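Local coordinates for putative uncharacterized protein SMU.776 (Streptococcus mutans, PDB 3LDF), which probably transfers methyl groups from S-adenosyl-L-methionine to RNA, and is seen here with the spent cofactor S-adenosyl-L-homocysteine bound, at residues A[243-248]-A[267-272]; A[190-195]-A[220-225]; A[215-220]-A[237-242]. All coordinates share one frame; numbering follows the deposited sequence.

Contact 1: A[243-248]-A[267-272]; sequences LAKRSR and LVVMDV. With SAH (S-adenosyl-L-homocysteine), chain B.
The adenosine end of the S-adenosyl-L-homocysteine pocket is built by two loops of the methyltransferase domain, one leaving strand 237-242 and one leaving strand 265-269, which meet through L243 and the residues about D271. L243 sends its CG anti to the backbone N (chi1 -174°), a torsion that carries CD1 across to the other loop, 3.5 Å from D271 N and against D271 CB. The CB of L243 lies against the adenine, 3.4 Å from N3 of the ligand. At the pyrimidine end of the same purine, the backbone N of V272 donates to ligand N1 over 2.8 Å, and OD1 of D271 takes a weak bond from ligand N6, so that the rim of the base is read by one donor and one acceptor. D271 is also the N-cap of helix 272-281, its OD1 reaching F273 N weakly. Farther along 243-248, R246 approaches the ribose in an extended form and gives NH2 to O3' of the ligand (3.0 Å, N-H...O angle 140°).

Away from the ligand, the methyls of V269 and L267 pack against polar groups of 243-248. V269 points into the turn 244-247: its CG1 sits 3.5 Å from L243 O, and its CG2 meets S247 OG. The R248 side chain crosses that of V269 at about a right angle, and V269 CG2 sits over the centre of one guanidinium face, 3.5 Å from the plane. S247 OG and S247 N both bond to A244 O, the hydroxyl at 2.7 Å, holding the type I turn A244 to S247. L267 CD1 closes the far end against R248 O. Such convergence of loops at the C-terminal ends of neighbouring parallel strands is how a Rossmann-like methyltransferase fold forms its cofactor pocket.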
loop_
_atom_site.group_PDB
_atom_site.type_symbol
_atom_site.label_atom_id
_atom_site.label_comp_id
_atom_site.label_asym_id
_atom_site.label_seq_id
_atom_site.Cartn_x
_atom_site.Cartn_y
_atom_site.Cartn_z
ATOM N N LEU A 243 -18.691 -4.091 -1.371
ATOM C CA LEU A 243 -19.629 -4.762 -0.475
ATOM C C LEU A 243 -20.162 -3.767 0.570
ATOM O O LEU A 243 -21.235 -3.943 1.060
ATOM C CB LEU A 243 -18.924 -5.925 0.213
ATOM C CG LEU A 243 -19.777 -6.834 1.082
ATOM C CD1 LEU A 243 -20.853 -7.602 0.261
ATOM C CD2 LEU A 243 -18.841 -7.787 1.858
ATOM N N ALA A 244 -19.396 -2.721 0.890
ATOM C CA ALA A 244 -19.686 -1.898 2.072
ATOM C C ALA A 244 -20.589 -0.634 1.779
ATOM O O ALA A 244 -20.352 0.122 0.816
ATOM C CB ALA A 244 -18.342 -1.507 2.773
ATOM N N LYS A 245 -21.614 -0.429 2.616
ATOM C CA LYS A 245 -22.592 0.703 2.447
ATOM C C LYS A 245 -21.942 2.094 2.344
ATOM O O LYS A 245 -22.461 2.968 1.669
ATOM C CB LYS A 245 -23.641 0.729 3.618
ATOM C CG LYS A 245 -24.819 -0.204 3.381
ATOM C CD LYS A 245 -25.879 -0.165 4.532
ATOM C CE LYS A 245 -26.984 -1.162 4.202
ATOM N NZ LYS A 245 -28.195 -1.214 5.127
ATOM N N ARG A 246 -20.870 2.276 3.118
ATOM C CA ARG A 246 -20.105 3.519 3.240
ATOM C C ARG A 246 -19.532 3.962 1.862
ATOM O O ARG A 246 -19.191 5.149 1.686
ATOM C CB ARG A 246 -18.972 3.329 4.276
ATOM C CG ARG A 246 -17.790 2.477 3.635
ATOM C CD ARG A 246 -16.527 2.087 4.488
ATOM N NE ARG A 246 -15.716 1.098 3.731
ATOM C CZ ARG A 246 -14.875 0.176 4.255
ATOM N NH1 ARG A 246 -14.643 0.104 5.564
ATOM N NH2 ARG A 246 -14.211 -0.663 3.458
ATOM N N SER A 247 -19.454 3.025 0.895
ATOM C CA SER A 247 -18.881 3.321 -0.452
ATOM C C SER A 247 -19.684 4.385 -1.220
ATOM O O SER A 247 -19.140 5.073 -2.063
ATOM C CB SER A 247 -18.808 2.072 -1.363
ATOM O OG SER A 247 -20.116 1.490 -1.492
ATOM N N ARG A 248 -20.964 4.488 -0.943
ATOM C CA ARG A 248 -21.786 5.484 -1.614
ATOM C C ARG A 248 -21.357 6.924 -1.369
ATOM O O ARG A 248 -20.970 7.591 -2.326
ATOM C CB ARG A 248 -23.259 5.290 -1.266
ATOM C CG ARG A 248 -23.788 3.972 -1.786
ATOM C CD ARG A 248 -25.313 4.011 -1.754
ATOM N NE ARG A 248 -25.979 2.785 -2.173
ATOM C CZ ARG A 248 -26.538 1.905 -1.331
ATOM N NH1 ARG A 248 -26.481 2.107 -0.030
ATOM N NH2 ARG A 248 -27.147 0.814 -1.804
ATOM N N LEU A 267 -22.766 3.791 -8.891
ATOM C CA LEU A 267 -22.139 3.252 -7.668
ATOM C C LEU A 267 -22.984 2.088 -7.233
ATOM O O LEU A 267 -24.218 2.204 -7.119
ATOM C CB LEU A 267 -22.158 4.316 -6.567
ATOM C CG LEU A 267 -21.366 5.604 -6.832
ATOM C CD1 LEU A 267 -21.384 6.560 -5.558
ATOM C CD2 LEU A 267 -19.891 5.306 -7.277
ATOM N N VAL A 268 -22.354 0.954 -6.983
ATOM C CA VAL A 268 -23.109 -0.267 -6.662
ATOM C C VAL A 268 -22.575 -0.862 -5.332
ATOM O O VAL A 268 -21.331 -0.989 -5.128
ATOM C CB VAL A 268 -22.988 -1.308 -7.826
ATOM C CG1 VAL A 268 -23.589 -2.664 -7.442
ATOM C CG2 VAL A 268 -23.537 -0.722 -9.187
ATOM N N VAL A 269 -23.521 -1.253 -4.457
ATOM C CA VAL A 269 -23.207 -1.866 -3.149
ATOM C C VAL A 269 -23.711 -3.298 -3.244
ATOM O O VAL A 269 -24.932 -3.525 -3.381
ATOM C CB VAL A 269 -23.840 -1.097 -1.934
ATOM C CG1 VAL A 269 -23.531 -1.811 -0.596
ATOM C CG2 VAL A 269 -23.346 0.306 -1.895
ATOM N N MET A 270 -22.745 -4.240 -3.229
ATOM C CA MET A 270 -22.910 -5.659 -3.639
ATOM C C MET A 270 -21.632 -6.466 -3.495
ATOM O O MET A 270 -20.526 -5.964 -3.750
ATOM C CB MET A 270 -23.337 -5.780 -5.106
ATOM C CG MET A 270 -24.036 -7.115 -5.404
ATOM S SD MET A 270 -24.765 -7.355 -7.066
ATOM C CE MET A 270 -25.878 -5.979 -7.083
ATOM N N ASP A 271 -21.794 -7.736 -3.090
ATOM C CA ASP A 271 -20.736 -8.754 -3.178
ATOM C C ASP A 271 -20.297 -8.981 -4.657
ATOM O O ASP A 271 -21.138 -9.196 -5.562
ATOM C CB ASP A 271 -21.179 -10.064 -2.512
ATOM C CG ASP A 271 -20.044 -11.131 -2.444
ATOM O OD1 ASP A 271 -19.287 -11.290 -3.434
ATOM O OD2 ASP A 271 -19.932 -11.844 -1.406
ATOM N N VAL A 272 -18.982 -8.930 -4.876
ATOM C CA VAL A 272 -18.393 -9.001 -6.207
ATOM C C VAL A 272 -18.774 -10.293 -6.897
ATOM O O VAL A 272 -19.145 -10.224 -8.053
ATOM C CB VAL A 272 -16.840 -8.701 -6.194
ATOM C CG1 VAL A 272 -16.085 -9.390 -7.353
ATOM C CG2 VAL A 272 -16.591 -7.203 -6.220
HETATM N N SAH B . -9.289 -1.126 -4.794
HETATM C CA SAH B . -9.604 -0.227 -3.637
HETATM C CB SAH B . -8.940 -0.756 -2.323
HETATM C CG SAH B . -9.618 -2.065 -1.780
HETATM S SD SAH B . -9.880 -2.042 0.001
HETATM C C SAH B . -9.214 1.152 -4.073
HETATM O O SAH B . -8.878 1.347 -5.278
HETATM O OXT SAH B . -9.192 2.080 -3.224
HETATM C "C5'" SAH B . -10.865 -3.534 0.164
HETATM C "C4'" SAH B . -12.373 -3.359 -0.141
HETATM O "O4'" SAH B . -12.950 -4.594 -0.599
HETATM C "C3'" SAH B . -13.238 -2.934 1.067
HETATM O "O3'" SAH B . -13.903 -1.738 0.678
HETATM C "C2'" SAH B . -14.320 -3.997 1.242
HETATM O "O2'" SAH B . -15.608 -3.377 1.396
HETATM C "C1'" SAH B . -14.318 -4.675 -0.144
HETATM N N9 SAH B . -14.753 -6.106 -0.221
HETATM C C8 SAH B . -14.276 -7.183 0.506
HETATM N N7 SAH B . -14.881 -8.334 0.096
HETATM C C5 SAH B . -15.745 -8.001 -0.908
HETATM C C6 SAH B . -16.680 -8.712 -1.796
HETATM N N6 SAH B . -16.817 -10.066 -1.681
HETATM N N1 SAH B . -17.366 -7.989 -2.739
HETATM C C2 SAH B . -17.245 -6.647 -2.862
HETATM N N3 SAH B . -16.399 -5.939 -2.096
HETATM C C4 SAH B . -15.654 -6.540 -1.110
#

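Contact 2: A[190-195]-A[220-225]; sequences GLMTGI and FSYTAA. With SAH (S-adenosyl-L-homocysteine), chain B.
G194 O accepts a bond from T223 OG1 at 2.7 Å, the shortest polar link between 190-195 and 220-225; the hydroxyl is tilted out of the carbonyl plane. The same glycine offers its N to Y222 OH, but at 3.1 Å and 132° that bond is weak. G194 has a positive phi, a conformation that suits glycine.

In Y222 a chi1 of -178° turns the ring away from its own backbone N, and the ring is sandwiched. M192 SD lies over one face, 4.2 Å from the ring centroid and offset toward the rim, a Met-aromatic contact, while CE, bent back at chi3, reaches Y222 CE1. The opposite face is covered by CG2 of T223, the next residue along. Both segments are loops of the Rossmann-like methyltransferase domain, the second following strand 215-219 and bordering the bound S-adenosyl-L-homocysteine. The ligand's amino N donates to F220 O over 3.1 Å, and its carboxylate atom OXT lies at the edge of the Y222 ring, near its plane. Beyond the pair, R246 packs against both M192 and Y222.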
loop_
_atom_site.group_PDB
_atom_site.type_symbol
_atom_site.label_atom_id
_atom_site.label_comp_id
_atom_site.label_asym_id
_atom_site.label_seq_id
_atom_site.Cartn_x
_atom_site.Cartn_y
_atom_site.Cartn_z
ATOM N N GLY A 190 -10.495 4.123 11.724
ATOM C CA GLY A 190 -9.985 2.760 11.384
ATOM C C GLY A 190 -8.590 2.763 10.752
ATOM O O GLY A 190 -7.803 3.699 10.961
ATOM N N LEU A 191 -8.301 1.755 9.929
ATOM C CA LEU A 191 -6.933 1.528 9.443
ATOM C C LEU A 191 -6.653 2.179 8.079
ATOM O O LEU A 191 -5.486 2.252 7.658
ATOM C CB LEU A 191 -6.599 0.004 9.400
ATOM C CG LEU A 191 -6.330 -0.747 10.753
ATOM C CD1 LEU A 191 -5.937 -2.206 10.492
ATOM C CD2 LEU A 191 -5.220 -0.101 11.568
ATOM N N MET A 192 -7.711 2.642 7.403
ATOM C CA MET A 192 -7.651 3.167 6.034
ATOM C C MET A 192 -8.085 4.641 6.022
ATOM O O MET A 192 -8.732 5.089 6.988
ATOM C CB MET A 192 -8.634 2.408 5.133
ATOM C CG MET A 192 -8.183 0.942 4.769
ATOM S SD MET A 192 -9.218 0.093 3.528
ATOM C CE MET A 192 -10.710 -0.165 4.543
ATOM N N THR A 193 -7.795 5.354 4.901
ATOM C CA THR A 193 -7.904 6.832 4.857
ATOM C C THR A 193 -8.744 7.390 3.668
ATOM O O THR A 193 -8.820 8.623 3.482
ATOM C CB THR A 193 -6.501 7.450 4.648
ATOM O OG1 THR A 193 -5.990 6.953 3.389
ATOM C CG2 THR A 193 -5.501 7.110 5.819
ATOM N N GLY A 194 -9.357 6.507 2.892
ATOM C CA GLY A 194 -10.083 6.896 1.710
ATOM C C GLY A 194 -9.344 6.686 0.386
ATOM O O GLY A 194 -9.939 6.763 -0.719
ATOM N N ILE A 195 -8.059 6.391 0.498
ATOM C CA ILE A 195 -7.208 6.232 -0.664
ATOM C C ILE A 195 -5.948 5.417 -0.234
ATOM O O ILE A 195 -5.448 5.594 0.876
ATOM C CB ILE A 195 -6.802 7.641 -1.255
ATOM C CG1 ILE A 195 -6.135 7.477 -2.633
ATOM C CG2 ILE A 195 -5.812 8.382 -0.363
ATOM C CD1 ILE A 195 -6.211 8.742 -3.464
ATOM N N PHE A 220 -14.232 -4.262 -6.056
ATOM C CA PHE A 220 -13.732 -3.939 -4.686
ATOM C C PHE A 220 -13.321 -2.489 -4.652
ATOM O O PHE A 220 -12.191 -2.196 -4.267
ATOM C CB PHE A 220 -12.536 -4.844 -4.258
ATOM C CG PHE A 220 -12.772 -6.345 -4.525
ATOM C CD1 PHE A 220 -13.222 -7.192 -3.465
ATOM C CD2 PHE A 220 -12.554 -6.903 -5.782
ATOM C CE1 PHE A 220 -13.398 -8.580 -3.656
ATOM C CE2 PHE A 220 -12.724 -8.310 -5.995
ATOM C CZ PHE A 220 -13.176 -9.135 -4.929
ATOM N N SER A 221 -14.264 -1.588 -5.062
ATOM C CA SER A 221 -13.908 -0.208 -5.392
ATOM C C SER A 221 -13.465 0.648 -4.192
ATOM O O SER A 221 -12.677 1.600 -4.376
ATOM C CB SER A 221 -15.033 0.466 -6.155
ATOM O OG SER A 221 -16.243 0.325 -5.450
ATOM N N TYR A 222 -13.945 0.296 -2.968
ATOM C CA TYR A 222 -13.680 1.047 -1.728
ATOM C C TYR A 222 -14.351 2.448 -1.787
ATOM O O TYR A 222 -15.551 2.586 -1.452
ATOM C CB TYR A 222 -12.152 1.092 -1.413
ATOM C CG TYR A 222 -11.810 1.816 -0.127
ATOM C CD1 TYR A 222 -12.642 1.691 1.008
ATOM C CD2 TYR A 222 -10.685 2.667 -0.054
ATOM C CE1 TYR A 222 -12.377 2.393 2.219
ATOM C CE2 TYR A 222 -10.388 3.361 1.179
ATOM C CZ TYR A 222 -11.260 3.229 2.272
ATOM O OH TYR A 222 -11.000 3.903 3.420
ATOM N N THR A 223 -13.624 3.464 -2.265
ATOM C CA THR A 223 -14.227 4.805 -2.405
ATOM C C THR A 223 -14.148 5.242 -3.890
ATOM O O THR A 223 -14.218 6.440 -4.214
ATOM C CB THR A 223 -13.533 5.857 -1.501
ATOM O OG1 THR A 223 -12.206 6.069 -1.989
ATOM C CG2 THR A 223 -13.384 5.373 -0.039
ATOM N N ALA A 224 -13.998 4.261 -4.773
ATOM C CA ALA A 224 -14.037 4.514 -6.241
ATOM C C ALA A 224 -12.932 5.457 -6.743
ATOM O O ALA A 224 -13.098 6.169 -7.727
ATOM C CB ALA A 224 -15.491 4.976 -6.719
ATOM N N ALA A 225 -11.800 5.496 -6.069
ATOM C CA ALA A 225 -10.721 6.389 -6.533
ATOM C C ALA A 225 -10.264 6.049 -7.992
ATOM O O ALA A 225 -9.921 6.982 -8.771
ATOM C CB ALA A 225 -9.534 6.306 -5.600
HETATM N N SAH B . -9.289 -1.126 -4.794
HETATM C CA SAH B . -9.604 -0.227 -3.637
HETATM C CB SAH B . -8.940 -0.756 -2.323
HETATM C CG SAH B . -9.618 -2.065 -1.780
HETATM S SD SAH B . -9.880 -2.042 0.001
HETATM C C SAH B . -9.214 1.152 -4.073
HETATM O O SAH B . -8.878 1.347 -5.278
HETATM O OXT SAH B . -9.192 2.080 -3.224
HETATM C "C5'" SAH B . -10.865 -3.534 0.164
HETATM C "C4'" SAH B . -12.373 -3.359 -0.141
HETATM O "O4'" SAH B . -12.950 -4.594 -0.599
HETATM C "C3'" SAH B . -13.238 -2.934 1.067
HETATM O "O3'" SAH B . -13.903 -1.738 0.678
HETATM C "C2'" SAH B . -14.320 -3.997 1.242
HETATM O "O2'" SAH B . -15.608 -3.377 1.396
HETATM C "C1'" SAH B . -14.318 -4.675 -0.144
HETATM N N9 SAH B . -14.753 -6.106 -0.221
HETATM C C8 SAH B . -14.276 -7.183 0.506
HETATM N N7 SAH B . -14.881 -8.334 0.096
HETATM C C5 SAH B . -15.745 -8.001 -0.908
HETATM C C6 SAH B . -16.680 -8.712 -1.796
HETATM N N6 SAH B . -16.817 -10.066 -1.681
HETATM N N1 SAH B . -17.366 -7.989 -2.739
HETATM C C2 SAH B . -17.245 -6.647 -2.862
HETATM N N3 SAH B . -16.399 -5.939 -2.096
HETATM C C4 SAH B . -15.654 -6.540 -1.110
#

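Contact 3: A[215-220]-A[237-242]; sequences TVLNLF and ATTSVD. With SAH (S-adenosyl-L-homocysteine), chain B.
L217 and T239 slant across each other on one face of a parallel strand pair, while L219 and V241 lie side by side and point the same way. With CG trans to the main-chain N (chi1 -179°), L217 leans over toward the neighbouring strand, and its CD1 reaches T239 CG2 at 3.8 Å and V241 CG2 at 3.9 Å. L219 takes the other course, CG beside the backbone N, yet its CD2 still comes against CB and CG2 of V241. These residues look toward helix 272-281, where Y275 packs on L217 and T239 and F276 on L219. The other face carries V216, N218, T238 and S240. V216 CB meets T238 CG2 there, and the polar ends are held from outside the pair: N218 ND2 and S240 OG both bond to S227 OG of helix 225-232, and T238 OG1 to H265.

The two strands are joined by helix 225-232 in a beta-alpha-beta crossover, and they run parallel as neighbours within the sheet of a Rossmann-like domain, between strands 265-269 and 286-291. The backbone ladder straightens along its length: V216 N to A237 O bends at 148°, whereas V241 N to N218 O, 2.9 Å long, reaches 172°.

At the C-terminal ends both strands turn to S-adenosyl-L-homocysteine. D242 presents its carboxylate to the ribose with one oxygen for each hydroxyl, OD1 accepting from O3' at 2.7 Å and OD2 from O2' at 2.8 Å. The aspartate is steadied by Y222 N on OD1 and A244 N on OD2, two backbone donors that probably favour its charged form. F220 approaches the purine obliquely, CD1 3.4 Å from ligand C4, and its ring also packs on V272.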
loop_
_atom_site.group_PDB
_atom_site.type_symbol
_atom_site.label_atom_id
_atom_site.label_comp_id
_atom_site.label_asym_id
_atom_site.label_seq_id
_atom_site.Cartn_x
_atom_site.Cartn_y
_atom_site.Cartn_z
ATOM N N THR A 215 -15.957 2.035 -21.505
ATOM C CA THR A 215 -16.697 1.656 -20.283
ATOM C C THR A 215 -15.794 0.876 -19.278
ATOM O O THR A 215 -14.987 0.005 -19.680
ATOM C CB THR A 215 -17.916 0.837 -20.647
ATOM O OG1 THR A 215 -17.502 -0.286 -21.434
ATOM C CG2 THR A 215 -18.855 1.693 -21.532
ATOM N N VAL A 216 -15.875 1.244 -17.995
ATOM C CA VAL A 216 -14.981 0.710 -16.954
ATOM C C VAL A 216 -15.801 0.055 -15.842
ATOM O O VAL A 216 -16.736 0.662 -15.336
ATOM C CB VAL A 216 -14.095 1.804 -16.377
ATOM C CG1 VAL A 216 -13.023 1.201 -15.323
ATOM C CG2 VAL A 216 -13.346 2.537 -17.543
ATOM N N LEU A 217 -15.523 -1.226 -15.544
ATOM C CA LEU A 217 -16.013 -1.865 -14.304
ATOM C C LEU A 217 -14.858 -1.877 -13.245
ATOM O O LEU A 217 -13.738 -2.335 -13.552
ATOM C CB LEU A 217 -16.512 -3.297 -14.627
ATOM C CG LEU A 217 -17.082 -4.113 -13.444
ATOM C CD1 LEU A 217 -18.361 -3.480 -12.835
ATOM C CD2 LEU A 217 -17.330 -5.637 -13.829
ATOM N N ASN A 218 -15.130 -1.349 -12.046
ATOM C CA ASN A 218 -14.147 -1.229 -10.925
ATOM C C ASN A 218 -14.619 -2.078 -9.766
ATOM O O ASN A 218 -15.569 -1.706 -9.099
ATOM C CB ASN A 218 -14.039 0.221 -10.467
ATOM C CG ASN A 218 -12.913 0.463 -9.435
ATOM O OD1 ASN A 218 -12.078 -0.442 -9.118
ATOM N ND2 ASN A 218 -12.893 1.706 -8.881
ATOM N N LEU A 219 -13.931 -3.187 -9.506
ATOM C CA LEU A 219 -14.350 -4.216 -8.508
ATOM C C LEU A 219 -13.556 -4.063 -7.192
ATOM O O LEU A 219 -12.332 -3.820 -7.244
ATOM C CB LEU A 219 -14.097 -5.616 -9.083
ATOM C CG LEU A 219 -14.889 -5.958 -10.372
ATOM C CD1 LEU A 219 -14.584 -7.359 -10.915
ATOM C CD2 LEU A 219 -16.423 -5.915 -10.058
ATOM N N PHE A 220 -14.232 -4.262 -6.056
ATOM C CA PHE A 220 -13.732 -3.939 -4.686
ATOM C C PHE A 220 -13.321 -2.489 -4.652
ATOM O O PHE A 220 -12.191 -2.196 -4.267
ATOM C CB PHE A 220 -12.536 -4.844 -4.258
ATOM C CG PHE A 220 -12.772 -6.345 -4.525
ATOM C CD1 PHE A 220 -13.222 -7.192 -3.465
ATOM C CD2 PHE A 220 -12.554 -6.903 -5.782
ATOM C CE1 PHE A 220 -13.398 -8.580 -3.656
ATOM C CE2 PHE A 220 -12.724 -8.310 -5.995
ATOM C CZ PHE A 220 -13.176 -9.135 -4.929
ATOM N N ALA A 237 -18.112 5.757 -19.307
ATOM C CA ALA A 237 -18.945 5.483 -18.164
ATOM C C ALA A 237 -18.146 4.637 -17.184
ATOM O O ALA A 237 -17.178 3.934 -17.609
ATOM C CB ALA A 237 -20.278 4.736 -18.676
ATOM N N THR A 238 -18.492 4.689 -15.886
ATOM C CA THR A 238 -17.866 3.801 -14.888
ATOM C C THR A 238 -18.910 3.119 -13.971
ATOM O O THR A 238 -19.957 3.664 -13.673
ATOM C CB THR A 238 -16.822 4.526 -14.000
ATOM O OG1 THR A 238 -17.486 5.529 -13.213
ATOM C CG2 THR A 238 -15.703 5.241 -14.869
ATOM N N THR A 239 -18.586 1.917 -13.510
ATOM C CA THR A 239 -19.415 1.178 -12.502
ATOM C C THR A 239 -18.493 0.689 -11.408
ATOM O O THR A 239 -17.528 -0.008 -11.722
ATOM C CB THR A 239 -20.144 -0.037 -13.105
ATOM O OG1 THR A 239 -21.062 0.465 -14.033
ATOM C CG2 THR A 239 -20.975 -0.834 -12.033
ATOM N N SER A 240 -18.819 1.037 -10.151
ATOM C CA SER A 240 -17.947 0.840 -9.006
ATOM C C SER A 240 -18.686 -0.047 -8.021
ATOM O O SER A 240 -19.706 0.376 -7.478
ATOM C CB SER A 240 -17.587 2.186 -8.313
ATOM O OG SER A 240 -17.015 3.147 -9.226
ATOM N N VAL A 241 -18.159 -1.254 -7.777
ATOM C CA VAL A 241 -18.836 -2.270 -6.946
ATOM C C VAL A 241 -18.078 -2.573 -5.639
ATOM O O VAL A 241 -16.925 -3.030 -5.671
ATOM C CB VAL A 241 -18.935 -3.622 -7.713
ATOM C CG1 VAL A 241 -19.767 -4.627 -6.918
ATOM C CG2 VAL A 241 -19.555 -3.386 -9.076
ATOM N N ASP A 242 -18.738 -2.357 -4.494
ATOM C CA ASP A 242 -18.111 -2.655 -3.191
ATOM C C ASP A 242 -19.140 -3.201 -2.245
ATOM O O ASP A 242 -20.328 -2.861 -2.296
ATOM C CB ASP A 242 -17.459 -1.384 -2.607
ATOM C CG ASP A 242 -16.550 -1.673 -1.455
ATOM O OD1 ASP A 242 -15.322 -1.839 -1.664
ATOM O OD2 ASP A 242 -17.072 -1.788 -0.325
HETATM N N SAH B . -9.289 -1.126 -4.794
HETATM C CA SAH B . -9.604 -0.227 -3.637
HETATM C CB SAH B . -8.940 -0.756 -2.323
HETATM C CG SAH B . -9.618 -2.065 -1.780
HETATM S SD SAH B . -9.880 -2.042 0.001
HETATM C C SAH B . -9.214 1.152 -4.073
HETATM O O SAH B . -8.878 1.347 -5.278
HETATM O OXT SAH B . -9.192 2.080 -3.224
HETATM C "C5'" SAH B . -10.865 -3.534 0.164
HETATM C "C4'" SAH B . -12.373 -3.359 -0.141
HETATM O "O4'" SAH B . -12.950 -4.594 -0.599
HETATM C "C3'" SAH B . -13.238 -2.934 1.067
HETATM O "O3'" SAH B . -13.903 -1.738 0.678
HETATM C "C2'" SAH B . -14.320 -3.997 1.242
HETATM O "O2'" SAH B . -15.608 -3.377 1.396
HETATM C "C1'" SAH B . -14.318 -4.675 -0.144
HETATM N N9 SAH B . -14.753 -6.106 -0.221
HETATM C C8 SAH B . -14.276 -7.183 0.506
HETATM N N7 SAH B . -14.881 -8.334 0.096
HETATM C C5 SAH B . -15.745 -8.001 -0.908
HETATM C C6 SAH B . -16.680 -8.712 -1.796
HETATM N N6 SAH B . -16.817 -10.066 -1.681
HETATM N N1 SAH B . -17.366 -7.989 -2.739
HETATM C C2 SAH B . -17.245 -6.647 -2.862
HETATM N N3 SAH B . -16.399 -5.939 -2.096
HETATM C C4 SAH B . -15.654 -6.540 -1.110
#

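Followed from the N terminus, the chain first passes 190-195, runs through helix 200-210 and strand 215-219, and returns at 220-225 to close contact 2. Contact 3 has opened meanwhile at 215-220 and closes at 237-242 after helix 225-232, so the two cross and share F220. Contact 1 opens directly afterwards, at 243-248, and closes at 267-272 beyond helix 247-257; it stands in series with both. Contacts 3 and 1 thus belong to successive beta-alpha-beta units, whose strands 215-219, 237-242 and 265-269 are adjacent in one sheet, while contact 2 ties the loop before helix 200-210 to the loop that leaves strand 215-219, beside the ligand. All three border the same ligand.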